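Side-chain contacts in beta-1,3-glucanosyltransferase (Rhizomucor miehei CAU432, PDB 4WTP), which belongs to glycosyl hydrolase family 17 and folds as an eight-stranded beta/alpha barrel of the TIM type: residues Asn60-Tyr65 against Gly280-Asp285; Leu82-Thr87 against Met92-Gly97; Glu133-Gly138 against Gln143-Tyr148; Tyr190-Thr195 against Ala200-Ser205; Asn244-Asp249 against Leu261-Ala266. All blocks are in the same frame, centred on the assembly; numbering follows the deposited sequence.

Interaction 1 of 5, residues Asn60-Tyr65 against Gly280-Asp285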
# COMPACT_ATOMS: atom_id res chain seq x y z
N ASN A 60 7.59 15.74 2.50
CA ASN A 60 7.77 16.90 1.64
C ASN A 60 8.39 16.55 0.32
O ASN A 60 8.08 17.16 -0.70
CB ASN A 60 8.57 18.02 2.37
CG ASN A 60 7.68 18.95 3.16
OD1 ASN A 60 6.52 19.15 2.81
ND2 ASN A 60 8.21 19.50 4.24
N VAL A 61 9.29 15.55 0.32
CA VAL A 61 9.86 15.07 -0.94
C VAL A 61 8.77 14.50 -1.86
O VAL A 61 8.84 14.64 -3.07
CB VAL A 61 11.03 14.07 -0.71
CG1 VAL A 61 11.35 13.28 -1.98
CG2 VAL A 61 12.26 14.81 -0.17
N LEU A 62 7.77 13.87 -1.23
CA LEU A 62 6.65 13.26 -1.96
C LEU A 62 5.53 14.23 -2.32
O LEU A 62 4.79 14.03 -3.29
CB LEU A 62 6.04 12.10 -1.16
CG LEU A 62 6.99 10.96 -0.84
CD1 LEU A 62 6.27 9.92 0.01
CD2 LEU A 62 7.57 10.28 -2.09
N LYS A 63 5.44 15.34 -1.57
CA LYS A 63 4.34 16.29 -1.68
C LYS A 63 4.10 16.87 -3.08
O LYS A 63 2.96 17.12 -3.44
CB LYS A 63 4.52 17.37 -0.61
CG LYS A 63 3.30 18.22 -0.37
CD LYS A 63 3.40 18.97 0.95
CE LYS A 63 2.35 20.04 1.03
NZ LYS A 63 2.44 20.66 2.37
N PRO A 64 5.18 17.11 -3.89
CA PRO A 64 4.91 17.55 -5.25
C PRO A 64 4.25 16.52 -6.16
O PRO A 64 3.80 16.89 -7.23
CB PRO A 64 6.31 17.89 -5.80
CG PRO A 64 7.13 18.15 -4.58
CD PRO A 64 6.62 17.18 -3.55
N TYR A 65 4.18 15.27 -5.69
CA TYR A 65 3.65 14.17 -6.52
C TYR A 65 2.36 13.58 -5.98
O TYR A 65 1.64 12.92 -6.73
CB TYR A 65 4.71 13.06 -6.65
CG TYR A 65 6.05 13.61 -7.15
CD1 TYR A 65 6.19 14.09 -8.45
CD2 TYR A 65 7.16 13.60 -6.32
CE1 TYR A 65 7.39 14.58 -8.90
CE2 TYR A 65 8.38 14.12 -6.75
CZ TYR A 65 8.48 14.58 -8.05
OH TYR A 65 9.66 15.10 -8.54
N GLY A 280 11.61 1.77 -5.22
CA GLY A 280 11.23 3.15 -5.00
C GLY A 280 10.98 3.90 -6.29
O GLY A 280 11.60 3.63 -7.33
N VAL A 281 10.09 4.88 -6.20
CA VAL A 281 9.97 5.94 -7.21
C VAL A 281 11.18 6.87 -7.11
O VAL A 281 11.68 7.36 -8.12
CB VAL A 281 8.65 6.72 -7.04
CG1 VAL A 281 8.60 7.89 -7.99
CG2 VAL A 281 7.45 5.79 -7.28
N LEU A 282 11.59 7.10 -5.86
CA LEU A 282 12.79 7.89 -5.55
C LEU A 282 13.85 7.00 -4.89
O LEU A 282 13.57 5.87 -4.46
CB LEU A 282 12.44 9.10 -4.67
CG LEU A 282 11.58 10.16 -5.39
CD1 LEU A 282 10.13 10.11 -4.94
CD2 LEU A 282 12.15 11.54 -5.30
N GLY A 283 15.07 7.52 -4.83
CA GLY A 283 16.18 6.75 -4.28
C GLY A 283 16.14 6.61 -2.76
O GLY A 283 15.38 7.29 -2.07
N SER A 284 16.96 5.72 -2.21
CA SER A 284 17.03 5.52 -0.76
C SER A 284 17.50 6.77 -0.02
O SER A 284 17.16 6.95 1.14
CB SER A 284 17.98 4.37 -0.40
OG SER A 284 19.31 4.67 -0.78
N ASP A 285 18.25 7.64 -0.70
CA ASP A 285 18.70 8.88 -0.07
C ASP A 285 17.76 10.05 -0.37
O ASP A 285 18.11 11.22 -0.17
CB ASP A 285 20.19 9.17 -0.39
CG ASP A 285 20.43 9.66 -1.81
OD1 ASP A 285 19.51 9.85 -2.63
OD2 ASP A 285 21.62 9.91 -2.14
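Leu282 reaches toward Val61 and Leu62 of helix 52-62 with both methyls, each finding a different partner. Its CD2 lies 3.8 Å from CG1 of Val61, while its CD1 meets CD2 of Leu62 at 3.8 Å, so the branched end of one leucine bridges two successive helix residues. In both pairs the side chains run antiparallel, side by side, touching by their methyls. The Val61 branch that makes the contact is the one anti to the backbone N (chi1 164°), which carries it toward Leu282; the other methyl, CG2, stays beside the N. The second torsion of Leu282, 104°, departs from the usual staggered values, and with it the fork lies so that one methyl faces each residue. A second shell holds these groups in place. The backbone of Leu282 is bonded to Ala266 and Asp268, its side chain also touches Thr288, and Leu62 leans on Ala266 as well. On the helix side, Tyr65 N bonds to Leu62 O at 2.8 Å, and Tyr65 continues into a backbone bond with Phe37. No hydrogen bond joins the two segments. The late loop is therefore held to the helix by methyl-to-methyl van der Waals contact, largely buried, with the backbone bonds to Ala266 and Asp268 fixing where Leu282 stands.

Interaction 2 of 5, residues Leu82-Thr87 against Met92-Gly97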
# COMPACT_ATOMS: atom_id res chain seq x y z
N LEU A 82 3.37 8.68 14.51
CA LEU A 82 4.31 9.60 13.84
C LEU A 82 3.82 10.08 12.47
O LEU A 82 3.85 11.28 12.16
CB LEU A 82 5.69 8.96 13.70
CG LEU A 82 6.75 9.33 14.74
CD1 LEU A 82 6.22 9.16 16.16
CD2 LEU A 82 8.02 8.53 14.52
N ALA A 83 3.31 9.13 11.67
CA ALA A 83 2.83 9.48 10.32
C ALA A 83 1.57 10.35 10.33
O ALA A 83 1.39 11.23 9.49
CB ALA A 83 2.63 8.21 9.52
N LEU A 84 0.71 10.12 11.33
CA LEU A 84 -0.48 10.98 11.53
C LEU A 84 -0.04 12.44 11.78
O LEU A 84 -0.58 13.36 11.19
CB LEU A 84 -1.37 10.44 12.68
CG LEU A 84 -2.22 9.22 12.30
CD1 LEU A 84 -2.68 8.45 13.54
CD2 LEU A 84 -3.41 9.66 11.45
N ALA A 85 0.96 12.62 12.63
CA ALA A 85 1.44 13.98 12.93
C ALA A 85 2.14 14.64 11.73
O ALA A 85 1.87 15.81 11.40
CB ALA A 85 2.33 13.97 14.15
N ALA A 86 2.96 13.86 11.01
CA ALA A 86 3.67 14.39 9.84
C ALA A 86 2.71 14.77 8.71
O ALA A 86 2.78 15.87 8.18
CB ALA A 86 4.70 13.39 9.38
N THR A 87 1.78 13.84 8.38
CA THR A 87 0.80 14.12 7.34
C THR A 87 -0.07 15.33 7.73
O THR A 87 -0.35 16.20 6.90
CB THR A 87 -0.08 12.89 6.98
OG1 THR A 87 -0.65 12.31 8.17
CG2 THR A 87 0.75 11.85 6.21
N MET A 92 -1.54 16.52 4.48
CA MET A 92 -1.65 15.29 3.69
C MET A 92 -2.66 14.30 4.30
O MET A 92 -3.08 14.46 5.44
CB MET A 92 -0.26 14.62 3.55
CG MET A 92 0.84 15.47 2.91
SD MET A 92 2.51 14.73 2.82
CE MET A 92 2.27 13.62 1.40
N ARG A 93 -3.03 13.27 3.53
CA ARG A 93 -3.94 12.23 4.00
C ARG A 93 -3.19 10.90 4.18
O ARG A 93 -2.03 10.79 3.72
CB ARG A 93 -5.07 12.00 3.00
CG ARG A 93 -5.66 13.25 2.36
CD ARG A 93 -6.69 13.87 3.25
NE ARG A 93 -7.75 12.93 3.63
CZ ARG A 93 -8.68 13.21 4.55
NH1 ARG A 93 -8.66 14.38 5.19
NH2 ARG A 93 -9.62 12.32 4.83
N ILE A 94 -3.83 9.90 4.78
CA ILE A 94 -3.14 8.64 5.09
C ILE A 94 -4.07 7.44 5.08
O ILE A 94 -5.21 7.52 5.54
CB ILE A 94 -2.38 8.74 6.45
CG1 ILE A 94 -1.44 7.57 6.65
CG2 ILE A 94 -3.31 8.96 7.64
CD1 ILE A 94 -0.40 7.79 7.75
N TYR A 95 -3.58 6.29 4.61
CA TYR A 95 -4.21 4.99 4.88
C TYR A 95 -3.35 4.34 5.95
O TYR A 95 -2.12 4.23 5.81
CB TYR A 95 -4.18 4.07 3.65
CG TYR A 95 -5.31 4.29 2.67
CD1 TYR A 95 -5.37 5.43 1.86
CD2 TYR A 95 -6.31 3.33 2.54
CE1 TYR A 95 -6.42 5.61 0.95
CE2 TYR A 95 -7.34 3.48 1.64
CZ TYR A 95 -7.41 4.63 0.89
OH TYR A 95 -8.43 4.77 -0.03
N LEU A 96 -3.98 3.90 7.04
CA LEU A 96 -3.27 3.18 8.09
C LEU A 96 -3.42 1.68 7.92
O LEU A 96 -4.52 1.13 7.92
CB LEU A 96 -3.85 3.57 9.45
CG LEU A 96 -3.68 5.01 9.94
CD1 LEU A 96 -4.32 5.22 11.31
CD2 LEU A 96 -2.20 5.35 10.01
N GLY A 97 -2.29 0.99 7.78
CA GLY A 97 -2.29 -0.47 7.69
C GLY A 97 -2.05 -1.06 9.07
O GLY A 97 -1.25 -0.51 9.86
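Thr87 meets Met92 where helix 79-90 turns back into strand 93-98. Its CB lies 3.7 Å from Met92 O and 3.8 Å from Met92 CB, the side chains crossing at about a right angle. The methyl branch, CG2, continues along the strand to within 3.9 Å of Arg93 O. The hydroxyl branch, OG1, lies 4.3 Å from Ile94 CG2; chi1 of 51° sets it between the backbone N and the carbonyl carbon, from where it donates to Ala83 O one helical turn back, at 2.7 Å. That carbonyl also takes the amide of Thr87, and the two donors come from opposite faces of its plane. OG1 has a further partner in Asn124 ND2, which also bonds Met92 O and so ties turn and helix together. The connection is fastened by Met92 N giving a hydrogen bond to Thr87 O (2.7 Å, 158° at the hydrogen). Two residues on, Ile94 points from the strand at the helix. Its CD1 presses on Ala83 CB at 3.5 Å, a tight fit, and its CG2 meets Leu84 CD2 at 3.9 Å. Helix and strand segments run nearly antiparallel (165°), as expected in a beta-alpha-beta crossover from strand 68-71 to strand 93-98. Thr87 also touches Val69 of strand 68-71, while Leu84, Ile94 and Leu96 lean on Val125 of strand 125-132, the next barrel strand.

Interaction 3 of 5, residues Glu133-Gly138 against Gln143-Tyr148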
# COMPACT_ATOMS: atom_id res chain seq x y z
N GLU A 133 -2.07 -9.59 2.85
CA GLU A 133 -1.70 -10.97 2.48
C GLU A 133 -1.83 -11.96 3.62
O GLU A 133 -1.12 -12.97 3.65
CB GLU A 133 -0.34 -11.03 1.76
CG GLU A 133 -0.51 -10.44 0.37
CD GLU A 133 0.78 -10.28 -0.39
OE1 GLU A 133 1.70 -11.08 -0.17
OE2 GLU A 133 0.86 -9.37 -1.26
N VAL A 134 -2.78 -11.71 4.52
CA VAL A 134 -3.04 -12.65 5.63
C VAL A 134 -3.45 -14.04 5.13
O VAL A 134 -2.95 -15.05 5.63
CB VAL A 134 -4.10 -12.08 6.58
CG1 VAL A 134 -4.53 -13.11 7.63
CG2 VAL A 134 -3.56 -10.82 7.24
N LEU A 135 -4.36 -14.07 4.16
CA LEU A 135 -4.81 -15.33 3.58
C LEU A 135 -3.80 -15.92 2.59
O LEU A 135 -3.60 -17.14 2.56
CB LEU A 135 -6.19 -15.19 2.96
CG LEU A 135 -7.31 -14.80 3.92
CD1 LEU A 135 -8.62 -14.74 3.15
CD2 LEU A 135 -7.44 -15.78 5.08
N TYR A 136 -3.11 -15.07 1.82
CA TYR A 136 -2.02 -15.59 0.99
C TYR A 136 -1.00 -16.36 1.83
O TYR A 136 -0.57 -17.47 1.46
CB TYR A 136 -1.33 -14.47 0.21
CG TYR A 136 -0.05 -14.93 -0.43
CD1 TYR A 136 -0.06 -15.67 -1.62
CD2 TYR A 136 1.18 -14.68 0.18
CE1 TYR A 136 1.12 -16.12 -2.20
CE2 TYR A 136 2.37 -15.13 -0.38
CZ TYR A 136 2.32 -15.84 -1.57
OH TYR A 136 3.47 -16.29 -2.15
N ARG A 137 -0.62 -15.80 2.98
CA ARG A 137 0.38 -16.43 3.88
C ARG A 137 -0.16 -17.57 4.71
O ARG A 137 0.62 -18.33 5.33
CB ARG A 137 1.02 -15.41 4.83
CG ARG A 137 1.99 -14.47 4.15
CD ARG A 137 2.80 -13.64 5.15
NE ARG A 137 1.88 -12.93 6.04
CZ ARG A 137 1.40 -11.72 5.77
NH1 ARG A 137 1.79 -11.09 4.66
NH2 ARG A 137 0.53 -11.15 6.60
N GLY A 138 -1.48 -17.71 4.75
CA GLY A 138 -2.07 -18.78 5.59
C GLY A 138 -1.96 -18.49 7.07
O GLY A 138 -1.85 -19.40 7.86
N GLN A 143 -12.88 -17.31 8.11
CA GLN A 143 -13.87 -16.88 9.09
C GLN A 143 -13.23 -16.08 10.24
O GLN A 143 -13.80 -15.09 10.70
CB GLN A 143 -14.70 -18.05 9.65
CG GLN A 143 -15.83 -17.65 10.60
CD GLN A 143 -16.96 -16.99 9.86
OE1 GLN A 143 -17.45 -17.53 8.88
NE2 GLN A 143 -17.38 -15.82 10.32
N SER A 144 -12.08 -16.54 10.71
CA SER A 144 -11.35 -15.82 11.78
C SER A 144 -10.92 -14.42 11.36
O SER A 144 -11.04 -13.47 12.12
CB SER A 144 -10.14 -16.63 12.25
OG SER A 144 -10.56 -17.87 12.83
N LEU A 145 -10.46 -14.28 10.12
CA LEU A 145 -10.15 -12.97 9.61
C LEU A 145 -11.40 -12.09 9.51
O LEU A 145 -11.40 -10.94 9.95
CB LEU A 145 -9.43 -13.07 8.26
CG LEU A 145 -9.09 -11.71 7.65
CD1 LEU A 145 -8.16 -10.91 8.56
CD2 LEU A 145 -8.45 -11.95 6.30
N ALA A 146 -12.48 -12.68 9.00
CA ALA A 146 -13.74 -11.95 8.91
C ALA A 146 -14.22 -11.45 10.28
O ALA A 146 -14.62 -10.28 10.44
CB ALA A 146 -14.81 -12.80 8.27
N ASN A 147 -14.17 -12.34 11.28
CA ASN A 147 -14.54 -11.94 12.64
C ASN A 147 -13.67 -10.81 13.19
O ASN A 147 -14.17 -9.89 13.86
CB ASN A 147 -14.46 -13.17 13.54
CG ASN A 147 -15.53 -14.19 13.21
OD1 ASN A 147 -16.49 -13.90 12.49
ND2 ASN A 147 -15.37 -15.40 13.72
N TYR A 148 -12.36 -10.86 12.91
CA TYR A 148 -11.46 -9.84 13.39
C TYR A 148 -11.79 -8.50 12.71
O TYR A 148 -11.83 -7.44 13.37
CB TYR A 148 -10.03 -10.26 13.08
CG TYR A 148 -8.97 -9.33 13.59
CD1 TYR A 148 -8.66 -9.28 14.94
CD2 TYR A 148 -8.27 -8.50 12.73
CE1 TYR A 148 -7.65 -8.45 15.42
CE2 TYR A 148 -7.28 -7.64 13.20
CZ TYR A 148 -6.97 -7.64 14.54
OH TYR A 148 -5.98 -6.80 14.97
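Leu145 carries the helix side of this contact, pointing from helix 142-156 at Val134 and Leu135 in the loop that follows strand 125-132. Walking along the helix, Gln143 comes first and looks elsewhere: its NE2 gives a 3.0 Å hydrogen bond to Asn147 OD1 one turn on, lying in the amide plane of Gln143 but above the carbonyl plane of Asn147. Ser144 follows, its OG bonded to Asp141, just before the helix. Leu145 then turns inward. With CG anti to the backbone N (chi1 179°), the side chain extends toward the loop, and CD2 does the touching, 3.9 Å from Leu135 CG and 4.3 Å from Val134 CG1. The two leucines meet at a slant, and Leu145 also rests on Val176 of helix 174-177. Last comes Tyr148, still on helix 142-156, which packs on helix 104-119: its ring meets Phe106 edge-to-face and its OH bonds Phe106 O. With no hydrogen bond between the segments, a single leucine methyl lodged against two loop side chains joins loop to helix, and this interface depends on apolar fit while Gln143, Ser144 and Tyr148 make their hydrogen bonds away from it.

Interaction 4 of 5, residues Tyr190-Thr195 against Ala200-Ser205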
# COMPACT_ATOMS: atom_id res chain seq x y z
N TYR A 190 5.62 -8.40 -12.09
CA TYR A 190 7.02 -8.71 -12.04
C TYR A 190 7.29 -10.08 -11.42
O TYR A 190 8.09 -10.89 -11.91
CB TYR A 190 7.78 -7.64 -11.24
CG TYR A 190 9.24 -7.95 -11.19
CD1 TYR A 190 10.08 -7.49 -12.23
CD2 TYR A 190 9.82 -8.70 -10.18
CE1 TYR A 190 11.43 -7.81 -12.24
CE2 TYR A 190 11.17 -9.01 -10.19
CZ TYR A 190 11.98 -8.57 -11.23
OH TYR A 190 13.31 -8.88 -11.24
N TRP A 191 6.63 -10.34 -10.30
CA TRP A 191 6.84 -11.61 -9.61
C TRP A 191 6.12 -12.80 -10.26
O TRP A 191 6.29 -13.95 -9.83
CB TRP A 191 6.41 -11.47 -8.14
CG TRP A 191 7.26 -10.54 -7.33
CD1 TRP A 191 6.86 -9.41 -6.63
CD2 TRP A 191 8.68 -10.66 -7.10
NE1 TRP A 191 7.92 -8.83 -6.00
CE2 TRP A 191 9.05 -9.55 -6.24
CE3 TRP A 191 9.64 -11.56 -7.49
CZ2 TRP A 191 10.34 -9.37 -5.81
CZ3 TRP A 191 10.95 -11.36 -7.07
CH2 TRP A 191 11.30 -10.30 -6.24
N GLU A 192 5.36 -12.52 -11.31
CA GLU A 192 4.68 -13.51 -12.12
C GLU A 192 5.47 -13.76 -13.42
O GLU A 192 5.06 -14.56 -14.26
CB GLU A 192 3.25 -13.07 -12.43
CG GLU A 192 2.41 -12.70 -11.19
CD GLU A 192 1.19 -11.85 -11.57
OE1 GLU A 192 0.52 -12.20 -12.56
OE2 GLU A 192 0.88 -10.81 -10.90
N GLY A 193 6.58 -13.04 -13.60
CA GLY A 193 7.40 -13.27 -14.79
C GLY A 193 6.83 -12.66 -16.06
O GLY A 193 7.26 -13.03 -17.17
N VAL A 194 5.87 -11.74 -15.93
CA VAL A 194 5.23 -11.07 -17.09
C VAL A 194 6.19 -10.04 -17.70
O VAL A 194 6.77 -9.22 -16.98
CB VAL A 194 3.92 -10.42 -16.66
CG1 VAL A 194 3.26 -9.66 -17.81
CG2 VAL A 194 2.97 -11.49 -16.10
N THR A 195 6.37 -10.09 -19.00
CA THR A 195 7.27 -9.14 -19.66
C THR A 195 6.69 -7.73 -19.52
O THR A 195 5.47 -7.54 -19.49
CB THR A 195 7.51 -9.52 -21.13
OG1 THR A 195 8.58 -8.74 -21.68
CG2 THR A 195 6.24 -9.31 -21.98
N ALA A 200 1.19 -3.89 -17.12
CA ALA A 200 0.05 -3.11 -16.66
C ALA A 200 -1.26 -3.73 -17.13
O ALA A 200 -2.28 -3.66 -16.42
CB ALA A 200 0.16 -1.69 -17.14
N ASP A 201 -1.23 -4.35 -18.30
CA ASP A 201 -2.45 -4.98 -18.78
C ASP A 201 -2.81 -6.17 -17.87
O ASP A 201 -4.00 -6.36 -17.52
CB ASP A 201 -2.30 -5.39 -20.24
CG ASP A 201 -2.16 -4.18 -21.19
OD1 ASP A 201 -2.63 -3.05 -20.87
OD2 ASP A 201 -1.55 -4.35 -22.26
N THR A 202 -1.82 -6.98 -17.46
CA THR A 202 -2.03 -8.12 -16.55
C THR A 202 -2.53 -7.59 -15.20
O THR A 202 -3.40 -8.22 -14.59
CB THR A 202 -0.71 -8.88 -16.33
OG1 THR A 202 -0.31 -9.47 -17.56
CG2 THR A 202 -0.83 -9.98 -15.27
N LEU A 203 -1.99 -6.47 -14.72
CA LEU A 203 -2.47 -5.87 -13.48
C LEU A 203 -3.98 -5.63 -13.58
O LEU A 203 -4.72 -5.92 -12.67
CB LEU A 203 -1.76 -4.54 -13.24
CG LEU A 203 -2.25 -3.79 -12.00
CD1 LEU A 203 -1.71 -4.49 -10.76
CD2 LEU A 203 -1.75 -2.36 -12.01
N MET A 204 -4.43 -5.10 -14.71
CA MET A 204 -5.84 -4.80 -14.89
C MET A 204 -6.71 -6.06 -14.95
O MET A 204 -7.84 -6.07 -14.43
CB MET A 204 -6.05 -3.91 -16.13
CG MET A 204 -5.66 -2.45 -15.93
SD MET A 204 -6.61 -1.56 -14.67
CE MET A 204 -8.16 -2.44 -14.69
N SER A 205 -6.20 -7.11 -15.58
CA SER A 205 -6.90 -8.39 -15.59
C SER A 205 -7.08 -8.93 -14.17
O SER A 205 -8.15 -9.43 -13.81
CB SER A 205 -6.17 -9.40 -16.46
OG SER A 205 -6.42 -9.12 -17.81
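Val194 and Thr202 mark the nearest approach of the backbones, 7.9 Å between their CA atoms, where an irregular loop, turning through the positive phi of Gly193, passes beside the helix it leads into. Thr202 supplies the whole helix side of the contact. Its OG1 lies 3.6 Å from Val194 CG1, and its methyl CG2 approaches both Val194 CG2, at 4.2 Å, and Glu192 OE1, at 3.8 Å. The Val194 and Thr202 side chains are inclined to each other, whereas those of Glu192 and Thr202 lie alongside, pointing opposite ways. For Thr202, chi1 of -66° leaves CG2 anti to the backbone N and OG1 beside it. That position suits the hydroxyl, which is satisfied by a hydrogen bond with Asn198 O one turn earlier, so its approach to Val194 CG1 is plain van der Waals contact. Glu192 stretches out beyond CG to bring OE1 alongside the helix, where His206 NE2 is its hydrogen-bond partner; the carboxylate thus passes the threonine methyl on its way to a polar group farther along. No hydrogen bond links the two segments directly. The contact lies near the surface, where the loop leading from strand 182-186 folds back on helix 196-212. Val194 O continues to Ser236 OG in the small antiparallel pair 232-233 and 236-237, while Ala200 and Leu203 of the same helix pack on helix 240-256.

Interaction 5 of 5, residues Asn244-Asp249 against Leu261-Ala266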
# COMPACT_ATOMS: atom_id res chain seq x y z
N ASN A 244 10.17 2.90 -15.16
CA ASN A 244 9.56 4.10 -15.74
C ASN A 244 8.34 3.76 -16.59
O ASN A 244 7.30 4.38 -16.45
CB ASN A 244 10.62 4.83 -16.58
CG ASN A 244 10.21 6.25 -16.91
OD1 ASN A 244 9.78 7.00 -16.04
ND2 ASN A 244 10.36 6.62 -18.17
N LYS A 245 8.48 2.75 -17.45
CA LYS A 245 7.37 2.32 -18.29
C LYS A 245 6.20 1.81 -17.44
O LYS A 245 5.03 2.15 -17.69
CB LYS A 245 7.82 1.27 -19.30
CG LYS A 245 6.67 0.66 -20.06
CD LYS A 245 7.13 -0.16 -21.25
CE LYS A 245 5.95 -0.87 -21.91
NZ LYS A 245 4.74 -0.04 -22.19
N TYR A 246 6.50 0.97 -16.44
CA TYR A 246 5.45 0.39 -15.61
C TYR A 246 4.71 1.49 -14.86
O TYR A 246 3.49 1.53 -14.82
CB TYR A 246 6.04 -0.61 -14.60
CG TYR A 246 4.95 -1.43 -13.91
CD1 TYR A 246 4.18 -2.32 -14.64
CD2 TYR A 246 4.67 -1.27 -12.55
CE1 TYR A 246 3.19 -3.09 -14.03
CE2 TYR A 246 3.69 -2.03 -11.92
CZ TYR A 246 2.94 -2.91 -12.68
OH TYR A 246 1.95 -3.68 -12.10
N LEU A 247 5.47 2.42 -14.28
CA LEU A 247 4.88 3.57 -13.58
C LEU A 247 3.93 4.33 -14.52
O LEU A 247 2.77 4.61 -14.16
CB LEU A 247 6.02 4.48 -13.11
CG LEU A 247 5.57 5.76 -12.43
CD1 LEU A 247 4.78 5.47 -11.16
CD2 LEU A 247 6.79 6.63 -12.16
N HIS A 248 4.43 4.70 -15.70
CA HIS A 248 3.58 5.45 -16.64
C HIS A 248 2.34 4.67 -17.00
O HIS A 248 1.24 5.24 -17.03
CB HIS A 248 4.36 5.76 -17.91
CG HIS A 248 5.51 6.73 -17.71
ND1 HIS A 248 6.25 7.20 -18.73
CD2 HIS A 248 6.01 7.29 -16.57
CE1 HIS A 248 7.19 8.02 -18.25
NE2 HIS A 248 7.03 8.10 -16.93
N ASP A 249 2.49 3.38 -17.31
CA ASP A 249 1.37 2.58 -17.79
C ASP A 249 0.33 2.36 -16.71
O ASP A 249 -0.86 2.48 -16.97
CB ASP A 249 1.82 1.21 -18.30
CG ASP A 249 2.64 1.28 -19.56
OD1 ASP A 249 2.69 2.35 -20.20
OD2 ASP A 249 3.24 0.24 -19.92
N LEU A 261 -5.22 3.96 -6.55
CA LEU A 261 -4.01 3.17 -6.47
C LEU A 261 -3.00 3.74 -5.47
O LEU A 261 -2.71 4.94 -5.51
CB LEU A 261 -3.33 3.16 -7.86
CG LEU A 261 -1.86 2.75 -7.91
CD1 LEU A 261 -1.75 1.28 -7.57
CD2 LEU A 261 -1.26 3.07 -9.27
N LEU A 262 -2.46 2.87 -4.62
CA LEU A 262 -1.30 3.23 -3.78
C LEU A 262 -0.08 2.59 -4.45
O LEU A 262 0.03 1.34 -4.49
CB LEU A 262 -1.47 2.67 -2.37
CG LEU A 262 -2.70 3.19 -1.62
CD1 LEU A 262 -2.82 2.47 -0.27
CD2 LEU A 262 -2.66 4.72 -1.49
N TYR A 263 0.80 3.42 -4.98
CA TYR A 263 1.95 2.90 -5.72
C TYR A 263 3.03 2.38 -4.77
O TYR A 263 3.23 2.95 -3.70
CB TYR A 263 2.50 3.99 -6.65
CG TYR A 263 3.48 3.41 -7.64
CD1 TYR A 263 3.04 2.75 -8.79
CD2 TYR A 263 4.84 3.43 -7.38
CE1 TYR A 263 3.92 2.14 -9.66
CE2 TYR A 263 5.74 2.82 -8.25
CZ TYR A 263 5.27 2.18 -9.37
OH TYR A 263 6.14 1.52 -10.22
N PHE A 264 3.70 1.30 -5.15
CA PHE A 264 4.76 0.71 -4.33
C PHE A 264 6.11 0.91 -5.01
O PHE A 264 6.32 0.33 -6.08
CB PHE A 264 4.50 -0.81 -4.15
CG PHE A 264 5.41 -1.45 -3.16
CD1 PHE A 264 6.65 -1.98 -3.56
CD2 PHE A 264 5.08 -1.46 -1.80
CE1 PHE A 264 7.52 -2.54 -2.63
CE2 PHE A 264 5.96 -2.02 -0.87
CZ PHE A 264 7.18 -2.55 -1.29
N SER A 265 7.02 1.69 -4.45
CA SER A 265 6.88 2.35 -3.15
C SER A 265 7.55 3.72 -3.26
O SER A 265 8.09 4.08 -4.32
CB SER A 265 7.60 1.52 -2.06
OG SER A 265 9.00 1.42 -2.31
N ALA A 266 7.53 4.49 -2.17
CA ALA A 266 8.08 5.83 -2.19
C ALA A 266 9.60 5.85 -2.46
O ALA A 266 10.07 6.55 -3.37
CB ALA A 266 7.77 6.55 -0.87
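Along the helix whose Tyr246 and Leu247 meet Tyr263, the shortest polar bond is the salt bridge from Lys245 NZ to Asp249 OD2, 2.7 Å, which uses the syn lone pair of the carboxylate. The contact with the strand is apolar in the main. Leu247 places CD1 over one face of the Tyr263 ring, 3.8 Å from its centroid and 13° off the normal, a CH-pi contact; the side chains cross at about a right angle. Leu247 CG lies anti to the backbone N (chi1 177°), and chi2 of 62° then turns CD1 over the ring. Tyr263 OH meanwhile comes to the edge of the Tyr246 ring, in its plane, 3.9 Å from CD2, without a hydrogen bond between them. The hydroxyl of Tyr246 is bonded instead to Thr224 OG1. Strand 262-263, its backbone bonded to Gly39 and Asn41 on one side and to Ile221 on the other, completes the barrel, and helix 240-256 packs on its outside through Tyr263, as in a TIM-type beta/alpha barrel.

In the fold
From the N terminus, the chain opens interaction 1 on helix 52-62 and closes it only in the loop at 280-285, so the other four nest inside this span. Within it they follow in series, none crossing: interaction 2 closes the turn from helix 79-90 to strand 93-98, interaction 3 the loop into helix 142-156, interaction 4 the loop into helix 196-212, and interaction 5 the step from helix 240-256 to strand 262-263. Interactions 4 and 5 touch through Ala200 and Asp249, joining adjacent helices. Interactions 1 and 5 meet through probable backbone hydrogen bonds, Val281 N to Ser265 O and Leu282 N to Ala266 O, and Val281 packs on Tyr263. Tyr95 reaches Leu262 between 2 and 5.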